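Local coordinates for protein neutral ceramidase (Pseudomonas aeruginosa, PDB 2ZXC) that hydrolyses the N-acyl linkage of ceramides to release sphingosine and a free fatty acid, using a bound zinc ion, and can also catalyse the reverse synthesis, at residues 302-307 / 319-324; 444-449 / 465-470; 596-601 / 615-620. All blocks are in the same frame, centred on the assembly; numbering follows the deposited sequence.

Contact 1. Residues 302-307 / 319-324; sequences VDFTRL and RQLCTA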
loop_
_atom_site.group_PDB
_atom_site.type_symbol
_atom_site.label_atom_id
_atom_site.label_comp_id
_atom_site.label_asym_id
_atom_site.label_seq_id
_atom_site.Cartn_x
_atom_site.Cartn_y
_atom_site.Cartn_z
ATOM N N VAL A 302 5.829 1.073 21.086
ATOM C CA VAL A 302 6.491 0.073 21.909
ATOM C C VAL A 302 7.920 -0.140 21.463
ATOM O O VAL A 302 8.173 -0.398 20.290
ATOM C CB VAL A 302 5.767 -1.292 21.832
ATOM C CG1 VAL A 302 6.428 -2.279 22.777
ATOM C CG2 VAL A 302 4.288 -1.128 22.177
ATOM N N ASP A 303 8.853 -0.014 22.399
ATOM C CA ASP A 303 10.253 -0.243 22.091
ATOM C C ASP A 303 10.422 -1.760 22.134
ATOM O O ASP A 303 10.284 -2.373 23.188
ATOM C CB ASP A 303 11.147 0.436 23.130
ATOM C CG ASP A 303 12.619 0.161 22.894
ATOM O OD1 ASP A 303 13.010 -0.034 21.725
ATOM O OD2 ASP A 303 13.389 0.146 23.877
ATOM N N PHE A 304 10.695 -2.359 20.981
ATOM C CA PHE A 304 10.844 -3.804 20.877
ATOM C C PHE A 304 12.163 -4.344 21.387
ATOM O O PHE A 304 12.289 -5.543 21.624
ATOM C CB PHE A 304 10.649 -4.244 19.424
ATOM C CG PHE A 304 9.214 -4.523 19.065
ATOM C CD1 PHE A 304 8.195 -3.690 19.522
ATOM C CD2 PHE A 304 8.880 -5.619 18.274
ATOM C CE1 PHE A 304 6.864 -3.941 19.200
ATOM C CE2 PHE A 304 7.548 -5.879 17.945
ATOM C CZ PHE A 304 6.537 -5.038 18.410
ATOM N N THR A 305 13.138 -3.462 21.562
ATOM C CA THR A 305 14.458 -3.865 22.029
ATOM C C THR A 305 14.426 -4.648 23.331
ATOM O O THR A 305 14.213 -4.092 24.405
ATOM C CB THR A 305 15.373 -2.646 22.200
ATOM O OG1 THR A 305 15.473 -1.963 20.946
ATOM C CG2 THR A 305 16.766 -3.079 22.655
ATOM N N ARG A 306 14.639 -5.953 23.224
ATOM C CA ARG A 306 14.647 -6.818 24.393
ATOM C C ARG A 306 13.339 -6.732 25.181
ATOM O O ARG A 306 13.334 -6.749 26.410
ATOM C CB ARG A 306 15.843 -6.460 25.283
ATOM C CG ARG A 306 17.191 -6.653 24.585
ATOM C CD ARG A 306 18.353 -6.589 25.568
ATOM N NE ARG A 306 18.541 -5.243 26.103
ATOM C CZ ARG A 306 19.148 -4.255 25.450
ATOM N NH1 ARG A 306 19.268 -3.060 26.016
ATOM N NH2 ARG A 306 19.650 -4.466 24.237
ATOM N N LEU A 307 12.229 -6.650 24.458
ATOM C CA LEU A 307 10.912 -6.564 25.078
ATOM C C LEU A 307 10.587 -7.856 25.839
ATOM O O LEU A 307 10.675 -8.958 25.286
ATOM C CB LEU A 307 9.848 -6.317 23.999
ATOM C CG LEU A 307 8.446 -5.835 24.392
ATOM C CD1 LEU A 307 7.592 -5.735 23.145
ATOM C CD2 LEU A 307 7.804 -6.787 25.366
ATOM N N ARG A 319 10.733 -14.709 28.048
ATOM C CA ARG A 319 11.616 -14.431 26.916
ATOM C C ARG A 319 11.704 -12.944 26.656
ATOM O O ARG A 319 10.855 -12.170 27.094
ATOM C CB ARG A 319 11.106 -15.084 25.632
ATOM C CG ARG A 319 10.799 -16.546 25.730
ATOM C CD ARG A 319 12.033 -17.356 26.024
ATOM N NE ARG A 319 11.749 -18.772 25.843
ATOM C CZ ARG A 319 12.498 -19.578 25.109
ATOM N NH1 ARG A 319 13.574 -19.098 24.501
ATOM N NH2 ARG A 319 12.158 -20.849 24.960
ATOM N N GLN A 320 12.743 -12.563 25.926
ATOM C CA GLN A 320 12.960 -11.182 25.532
ATOM C C GLN A 320 13.217 -11.212 24.039
ATOM O O GLN A 320 13.944 -12.070 23.545
ATOM C CB GLN A 320 14.164 -10.579 26.261
ATOM C CG GLN A 320 13.876 -10.221 27.707
ATOM C CD GLN A 320 15.006 -9.460 28.368
ATOM O OE1 GLN A 320 14.852 -8.943 29.475
ATOM N NE2 GLN A 320 16.150 -9.387 27.696
ATOM N N LEU A 321 12.593 -10.287 23.322
ATOM C CA LEU A 321 12.753 -10.184 21.877
ATOM C C LEU A 321 14.220 -9.944 21.525
ATOM O O LEU A 321 14.937 -9.284 22.272
ATOM C CB LEU A 321 11.907 -9.016 21.367
ATOM C CG LEU A 321 10.775 -9.250 20.367
ATOM C CD1 LEU A 321 10.069 -10.567 20.634
ATOM C CD2 LEU A 321 9.813 -8.080 20.455
ATOM N N CYS A 322 14.667 -10.479 20.393
ATOM C CA CYS A 322 16.044 -10.269 19.960
ATOM C C CYS A 322 16.073 -8.944 19.211
ATOM O O CYS A 322 15.025 -8.428 18.815
ATOM C CB CYS A 322 16.498 -11.353 18.967
ATOM S SG CYS A 322 15.824 -13.021 19.153
ATOM N N THR A 323 17.265 -8.389 19.015
ATOM C CA THR A 323 17.370 -7.167 18.232
ATOM C C THR A 323 17.200 -7.679 16.806
ATOM O O THR A 323 17.457 -8.849 16.542
ATOM C CB THR A 323 18.744 -6.491 18.384
ATOM O OG1 THR A 323 19.768 -7.487 18.413
ATOM C CG2 THR A 323 18.793 -5.669 19.654
ATOM N N ALA A 324 16.769 -6.812 15.898
ATOM C CA ALA A 324 16.515 -7.185 14.510
ATOM C C ALA A 324 17.641 -7.854 13.719
ATOM O O ALA A 324 18.807 -7.467 13.800
ATOM C CB ALA A 324 16.023 -5.970 13.753
HETATM O O HOH W 1 14.157 -6.236 19.843
#
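Leu321 meets Phe304 with one methyl: its CD2 comes within 3.4 Å of CD2 of the phenylalanine ring, a tight approach that slants onto the ring. The same methyl rests against CB of Leu307 at 4.0 Å, which wedges it between the two residues. The rest of Leu307 leads elsewhere: with CG turned anti to the amide nitrogen (chi1 -164°), its CD1 rides over one face of the Phe304 ring, near the rim. Outside the pair, Tyr467 and Tyr475 make edge-to-face stacks with Phe304, and Ala474 of helix 471-488 packs on Leu321. On the more exposed flank, Arg306 and Gln320 lie across one another. The extended end of Gln320 brings NE2 to 3.8 Å from CB of Arg306, with amide and guanidinium planes 47° apart, while the arginine chain bends at CG-CD and lays its guanidinium over CG2 of Thr305. The backbone frames this layout. Phe304 to Leu307 form a type II turn, closed by Leu307 N on Phe304 O, and its third residue, Arg306, adopts positive phi and points its CA-H at Leu321 O (CA to O 3.3 Å). Leu307 O is held twice, by the N-H of Leu321 (N to O 3.0 Å) and by a CA-H contact from Gln320 (CA to O 3.2 Å). Water 1 bridges the carbonyls of Phe304, weakly, and Cys322, whose sulfur forms a disulfide with Cys370. The Leu321-Leu307 bond continues the register of the short antiparallel pair 308-309/319-320. The whole is a beta-hairpin stem entered through a type II turn, where the chain leaves strand 295-303 at the edge of a four-stranded mixed sheet in the ceramidase N-terminal region.

Contact 2. Residues 444-449 / 465-470; sequences AYASYV and TLYGPW. With ZN (zinc ion), chain C; 2ED (N-[(1R,2R,3E)-2-hydroxy-1-(hydroxymethyl)heptadec-3-en-1-yl]acetamide), chain D; FMT (formic acid), chain E.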
loop_
_atom_site.group_PDB
_atom_site.type_symbol
_atom_site.label_atom_id
_atom_site.label_comp_id
_atom_site.label_asym_id
_atom_site.label_seq_id
_atom_site.Cartn_x
_atom_site.Cartn_y
_atom_site.Cartn_z
ATOM N N ALA A 444 3.394 1.539 10.447
ATOM C CA ALA A 444 4.839 1.398 10.267
ATOM C C ALA A 444 5.029 0.076 9.559
ATOM O O ALA A 444 4.057 -0.637 9.285
ATOM C CB ALA A 444 5.569 1.391 11.611
ATOM N N TYR A 445 6.273 -0.257 9.251
ATOM C CA TYR A 445 6.549 -1.514 8.586
ATOM C C TYR A 445 7.791 -2.133 9.198
ATOM O O TYR A 445 8.885 -1.559 9.131
ATOM C CB TYR A 445 6.763 -1.298 7.097
ATOM C CG TYR A 445 7.048 -2.582 6.364
ATOM C CD1 TYR A 445 6.018 -3.459 6.035
ATOM C CD2 TYR A 445 8.358 -2.942 6.035
ATOM C CE1 TYR A 445 6.280 -4.668 5.393
ATOM C CE2 TYR A 445 8.635 -4.145 5.399
ATOM C CZ TYR A 445 7.589 -5.004 5.084
ATOM O OH TYR A 445 7.854 -6.205 4.485
ATOM N N ALA A 446 7.612 -3.302 9.806
ATOM C CA ALA A 446 8.710 -4.014 10.442
ATOM C C ALA A 446 8.810 -5.438 9.900
ATOM O O ALA A 446 8.911 -6.404 10.650
ATOM C CB ALA A 446 8.519 -4.032 11.959
ATOM N N SER A 447 8.762 -5.546 8.580
ATOM C CA SER A 447 8.879 -6.813 7.890
ATOM C C SER A 447 7.825 -7.855 8.218
ATOM O O SER A 447 6.636 -7.537 8.333
ATOM C CB SER A 447 10.278 -7.388 8.116
ATOM O OG SER A 447 11.259 -6.514 7.579
ATOM N N TYR A 448 8.265 -9.098 8.386
ATOM C CA TYR A 448 7.348 -10.203 8.626
ATOM C C TYR A 448 7.199 -10.766 10.027
ATOM O O TYR A 448 8.103 -10.701 10.862
ATOM C CB TYR A 448 7.693 -11.360 7.693
ATOM C CG TYR A 448 7.423 -11.077 6.238
ATOM C CD1 TYR A 448 8.283 -10.278 5.481
ATOM C CD2 TYR A 448 6.303 -11.615 5.613
ATOM C CE1 TYR A 448 8.022 -10.034 4.126
ATOM C CE2 TYR A 448 6.035 -11.374 4.276
ATOM C CZ TYR A 448 6.895 -10.596 3.542
ATOM O OH TYR A 448 6.638 -10.448 2.205
ATOM N N VAL A 449 6.028 -11.341 10.262
ATOM C CA VAL A 449 5.724 -11.967 11.532
ATOM C C VAL A 449 5.214 -13.368 11.241
ATOM O O VAL A 449 4.247 -13.573 10.502
ATOM C CB VAL A 449 4.662 -11.198 12.325
ATOM C CG1 VAL A 449 4.423 -11.903 13.650
ATOM C CG2 VAL A 449 5.116 -9.765 12.563
ATOM N N THR A 465 11.454 -12.429 9.920
ATOM C CA THR A 465 10.757 -12.152 11.166
ATOM C C THR A 465 11.904 -11.637 12.027
ATOM O O THR A 465 12.596 -12.392 12.706
ATOM C CB THR A 465 10.114 -13.427 11.738
ATOM O OG1 THR A 465 9.056 -13.840 10.862
ATOM C CG2 THR A 465 9.545 -13.175 13.123
ATOM N N LEU A 466 12.100 -10.327 11.931
ATOM C CA LEU A 466 13.176 -9.577 12.576
ATOM C C LEU A 466 13.583 -9.833 14.011
ATOM O O LEU A 466 14.765 -10.016 14.302
ATOM C CB LEU A 466 12.901 -8.072 12.449
ATOM C CG LEU A 466 12.682 -7.472 11.058
ATOM C CD1 LEU A 466 12.501 -5.957 11.190
ATOM C CD2 LEU A 466 13.874 -7.782 10.160
ATOM N N TYR A 467 12.613 -9.844 14.914
ATOM C CA TYR A 467 12.924 -9.963 16.326
ATOM C C TYR A 467 13.020 -11.338 16.967
ATOM O O TYR A 467 12.924 -11.455 18.184
ATOM C CB TYR A 467 11.953 -9.069 17.088
ATOM C CG TYR A 467 11.816 -7.709 16.422
ATOM C CD1 TYR A 467 12.828 -6.753 16.514
ATOM C CD2 TYR A 467 10.703 -7.411 15.640
ATOM C CE1 TYR A 467 12.730 -5.529 15.834
ATOM C CE2 TYR A 467 10.595 -6.206 14.963
ATOM C CZ TYR A 467 11.609 -5.268 15.059
ATOM O OH TYR A 467 11.499 -4.085 14.356
ATOM N N GLY A 468 13.230 -12.372 16.160
ATOM C CA GLY A 468 13.362 -13.704 16.719
ATOM C C GLY A 468 12.111 -14.561 16.675
ATOM O O GLY A 468 11.043 -14.101 16.264
ATOM N N PRO A 469 12.218 -15.819 17.127
ATOM C CA PRO A 469 11.125 -16.791 17.153
ATOM C C PRO A 469 9.872 -16.371 17.914
ATOM O O PRO A 469 8.770 -16.861 17.624
ATOM C CB PRO A 469 11.784 -18.029 17.764
ATOM C CG PRO A 469 12.787 -17.431 18.722
ATOM C CD PRO A 469 13.392 -16.335 17.859
ATOM N N TRP A 470 10.030 -15.466 18.875
ATOM C CA TRP A 470 8.890 -15.034 19.680
ATOM C C TRP A 470 8.284 -13.701 19.281
ATOM O O TRP A 470 7.564 -13.084 20.062
ATOM C CB TRP A 470 9.284 -15.009 21.156
ATOM C CG TRP A 470 9.747 -16.346 21.604
ATOM C CD1 TRP A 470 11.014 -16.696 21.976
ATOM C CD2 TRP A 470 8.968 -17.543 21.643
ATOM N NE1 TRP A 470 11.072 -18.043 22.239
ATOM C CE2 TRP A 470 9.829 -18.589 22.043
ATOM C CE3 TRP A 470 7.622 -17.838 21.377
ATOM C CZ2 TRP A 470 9.392 -19.918 22.180
ATOM C CZ3 TRP A 470 7.184 -19.164 21.511
ATOM C CH2 TRP A 470 8.073 -20.184 21.912
HETATM ZN ZN ZN C . 4.997 -8.789 1.535
HETATM O O2 2ED D . 8.274 -10.123 -0.428
HETATM O O3 2ED D . 11.446 -9.420 -3.663
HETATM O O1 2ED D . 10.184 -12.718 -1.054
HETATM C C1 2ED D . 9.851 -10.849 -2.545
HETATM C C2 2ED D . 10.043 -12.357 -2.433
HETATM C C3 2ED D . 11.285 -12.764 -3.190
HETATM C C4 2ED D . 12.015 -13.791 -2.766
HETATM C C5 2ED D . 11.602 -14.551 -1.528
HETATM C C6 2ED D . 12.632 -15.615 -1.221
HETATM C C18 2ED D . 7.730 -10.301 -1.506
HETATM C C19 2ED D . 6.250 -10.135 -1.691
HETATM N N 2ED D . 8.410 -10.655 -2.593
HETATM C C 2ED D . 10.362 -10.331 -3.884
HETATM C C FMT E . 9.578 1.678 8.886
HETATM O O1 FMT E . 8.413 1.783 9.360
HETATM O O2 FMT E . 10.228 2.633 8.400
HETATM O O HOH W 2 9.649 -8.763 11.728
HETATM O O HOH W 3 6.239 -8.359 0.123
#
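Tyr448 and Thr465 meet through the backbone: the CA-H of Thr465 points almost straight at Tyr448 O, with CA and O 3.0 Å apart. Beside this contact, water 2 sits among three main-chain groups of buried residues, accepting from Leu466 N at 2.9 Å and lying close to the carbonyls of Ala446 and Tyr448. Side chains fill in around it. CB of Ser447 abuts CG of Leu466 at 3.8 Å, and the methyl of Ala446 approaches the Tyr467 ring at its edge, near OH, while Leu466 CB lies over the centre of one face of that ring. Polar ends are tied down further out: Tyr467 OH bonds to Pro390 O, Thr465 OG1 to Glu461 O and Ser447 OG to Tyr111. With CG anti to its carbonyl carbon (chi1 -68°), the Tyr448 ring heads away from Thr465 to the metal. Tyr448 OH coordinates zinc at 2.4 Å. The amide oxygen O2 of the bound N-acetyl ceramide lies 3.1 Å from Tyr448 OH, at the ring edge; Arg160 also bonds this OH. Tyr445, a probable substrate-binding residue, bonds Glu411 through its OH and, through its N, a formic acid molecule probably from the crystallisation liquor. His97, His204, Glu411 and water 3 complete the five-ligand zinc site of neutral ceramidase, placed where the scissile amide is bound.

Contact 3. Residues 596-601 / 615-620; sequences SKATIS and IRHYGN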
loop_
_atom_site.group_PDB
_atom_site.type_symbol
_atom_site.label_atom_id
_atom_site.label_comp_id
_atom_site.label_asym_id
_atom_site.label_seq_id
_atom_site.Cartn_x
_atom_site.Cartn_y
_atom_site.Cartn_z
ATOM N N SER A 596 13.501 12.942 -23.853
ATOM C CA SER A 596 12.680 11.850 -23.354
ATOM C C SER A 596 11.372 11.762 -24.114
ATOM O O SER A 596 10.905 12.741 -24.708
ATOM C CB SER A 596 12.408 12.022 -21.861
ATOM O OG SER A 596 11.813 13.272 -21.603
ATOM N N LYS A 597 10.772 10.581 -24.082
ATOM C CA LYS A 597 9.540 10.369 -24.801
ATOM C C LYS A 597 8.370 9.895 -23.951
ATOM O O LYS A 597 8.501 8.993 -23.126
ATOM C CB LYS A 597 9.770 9.368 -25.922
ATOM C CG LYS A 597 8.528 9.135 -26.723
ATOM C CD LYS A 597 8.303 7.673 -26.970
ATOM C CE LYS A 597 9.026 7.202 -28.193
ATOM N NZ LYS A 597 8.484 5.872 -28.585
ATOM N N ALA A 598 7.220 10.517 -24.178
ATOM C CA ALA A 598 6.003 10.169 -23.475
ATOM C C ALA A 598 5.171 9.341 -24.430
ATOM O O ALA A 598 4.715 9.837 -25.455
ATOM C CB ALA A 598 5.234 11.424 -23.077
ATOM N N THR A 599 4.996 8.071 -24.109
ATOM C CA THR A 599 4.190 7.203 -24.943
ATOM C C THR A 599 2.890 7.007 -24.197
ATOM O O THR A 599 2.868 6.545 -23.054
ATOM C CB THR A 599 4.868 5.854 -25.175
ATOM O OG1 THR A 599 6.105 6.065 -25.864
ATOM C CG2 THR A 599 3.980 4.951 -26.008
ATOM N N ILE A 600 1.803 7.395 -24.845
ATOM C CA ILE A 600 0.492 7.286 -24.246
ATOM C C ILE A 600 -0.358 6.333 -25.062
ATOM O O ILE A 600 -0.429 6.438 -26.287
ATOM C CB ILE A 600 -0.177 8.668 -24.174
ATOM C CG1 ILE A 600 0.680 9.591 -23.296
ATOM C CG2 ILE A 600 -1.595 8.534 -23.627
ATOM C CD1 ILE A 600 0.223 11.025 -23.246
ATOM N N SER A 601 -0.985 5.389 -24.373
ATOM C CA SER A 601 -1.826 4.408 -25.033
ATOM C C SER A 601 -3.226 4.406 -24.446
ATOM O O SER A 601 -3.433 4.771 -23.286
ATOM C CB SER A 601 -1.202 3.012 -24.920
ATOM O OG SER A 601 -0.849 2.708 -23.583
ATOM N N ILE A 615 -5.743 12.989 -28.294
ATOM C CA ILE A 615 -5.033 12.795 -27.043
ATOM C C ILE A 615 -4.151 13.976 -26.704
ATOM O O ILE A 615 -3.401 14.477 -27.542
ATOM C CB ILE A 615 -4.187 11.504 -27.086
ATOM C CG1 ILE A 615 -5.126 10.295 -27.200
ATOM C CG2 ILE A 615 -3.296 11.411 -25.844
ATOM C CD1 ILE A 615 -4.423 8.952 -27.264
ATOM N N ARG A 616 -4.252 14.421 -25.459
ATOM C CA ARG A 616 -3.471 15.546 -24.989
ATOM C C ARG A 616 -2.472 15.083 -23.939
ATOM O O ARG A 616 -2.792 14.260 -23.084
ATOM C CB ARG A 616 -4.401 16.607 -24.402
ATOM C CG ARG A 616 -3.686 17.855 -23.938
ATOM C CD ARG A 616 -4.665 18.985 -23.699
ATOM N NE ARG A 616 -3.980 20.176 -23.212
ATOM C CZ ARG A 616 -4.583 21.327 -22.935
ATOM N NH1 ARG A 616 -3.871 22.354 -22.494
ATOM N NH2 ARG A 616 -5.893 21.452 -23.101
ATOM N N HIS A 617 -1.256 15.611 -24.022
ATOM C CA HIS A 617 -0.201 15.270 -23.079
ATOM C C HIS A 617 0.217 16.507 -22.293
ATOM O O HIS A 617 0.299 17.602 -22.842
ATOM C CB HIS A 617 1.016 14.696 -23.817
ATOM C CG HIS A 617 2.249 14.595 -22.969
ATOM N ND1 HIS A 617 2.287 13.879 -21.794
ATOM C CD2 HIS A 617 3.475 15.156 -23.106
ATOM C CE1 HIS A 617 3.482 14.003 -21.240
ATOM N NE2 HIS A 617 4.222 14.774 -22.017
ATOM N N TYR A 618 0.462 16.320 -21.001
ATOM C CA TYR A 618 0.904 17.397 -20.123
ATOM C C TYR A 618 2.197 16.893 -19.501
ATOM O O TYR A 618 2.263 15.749 -19.041
ATOM C CB TYR A 618 -0.107 17.653 -19.005
ATOM C CG TYR A 618 -1.456 18.157 -19.449
ATOM C CD1 TYR A 618 -1.743 19.522 -19.477
ATOM C CD2 TYR A 618 -2.463 17.266 -19.803
ATOM C CE1 TYR A 618 -3.007 19.984 -19.840
ATOM C CE2 TYR A 618 -3.728 17.716 -20.168
ATOM C CZ TYR A 618 -3.995 19.070 -20.181
ATOM O OH TYR A 618 -5.263 19.496 -20.509
ATOM N N GLY A 619 3.220 17.738 -19.484
ATOM C CA GLY A 619 4.483 17.335 -18.908
ATOM C C GLY A 619 5.212 18.528 -18.336
ATOM O O GLY A 619 4.681 19.631 -18.299
ATOM N N ASN A 620 6.432 18.304 -17.876
ATOM C CA ASN A 620 7.221 19.383 -17.324
ATOM C C ASN A 620 8.667 19.145 -17.708
ATOM O O ASN A 620 9.138 18.015 -17.693
ATOM C CB ASN A 620 7.056 19.438 -15.807
ATOM C CG ASN A 620 5.608 19.613 -15.395
ATOM O OD1 ASN A 620 4.812 18.665 -15.451
ATOM N ND2 ASN A 620 5.247 20.838 -15.000
#
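Strands 596-601 and 615-620 run roughly antiparallel, at 143° between their directions, with axes 9.1 Å apart at closest approach. That spacing belongs to strands of two facing sheets, and the pair is joined by side chains. Alternate residues, Ala598 and Ile600 from one strand and Ile615 and His617 from the other, direct their CB atoms into the gap. His617 is central. Its CG stands anti to the backbone N (chi1 168°), which turns the imidazole toward Ala598, whose methyl lies over one face in a CH-pi contact, 3.8 Å from the ring centroid. Gly619 N lies above the opposite face, toward the rim. ND1 is hydrogen-bonded to Phe559 O, a buried polar atom thus satisfied and a tie that probably fixes the rotation of the ring, while the ring of Phe544 meets the imidazole from strand 539-546. Ile600 reaches the histidine with the end of its longer branch: CD1 is 3.8 Å from His617 CB and slants onto the ring. Its shorter branch serves Ile615, two residues before His617, CG2 of Ile600 lying 4.0 Å from CG2 of Ile615 as the two side chains pass alongside, head to tail. Phe639 of strand 629-642 packs on Ile615 in turn. The magnesium ion lies about 8 Å from the Ile600 side chain, near Thr584 and Asp579, two of its ligands. Inward-facing side chains of two sheets, one carrying strand 595-603 and the other strand 611-622, packing face to face are characteristic of a beta sandwich, here the immunoglobulin-like C-terminal domain.

The contacts follow one another along the chain, each closing before the next opens. Contacts 1 and 2 are neighbours, with centres 10 Å apart: Cys322 N probably bonds Tyr467 O, Leu321 packs on Tyr467, and helix 471-488 borders both. Contact 1 packs on the outer side of contact 2, its Phe304 about 12 Å from the zinc ligand Tyr448, side chain to side chain. Contact 3 lies on the other side of the chain's centre, its own centre 42 Å from that of contact 2 and 50 Å from that of contact 1. The zinc site and the sandwich fall in different family regions, joined by the magnesium ion, which His37, Asp579, Asp581 and Thr584 hold.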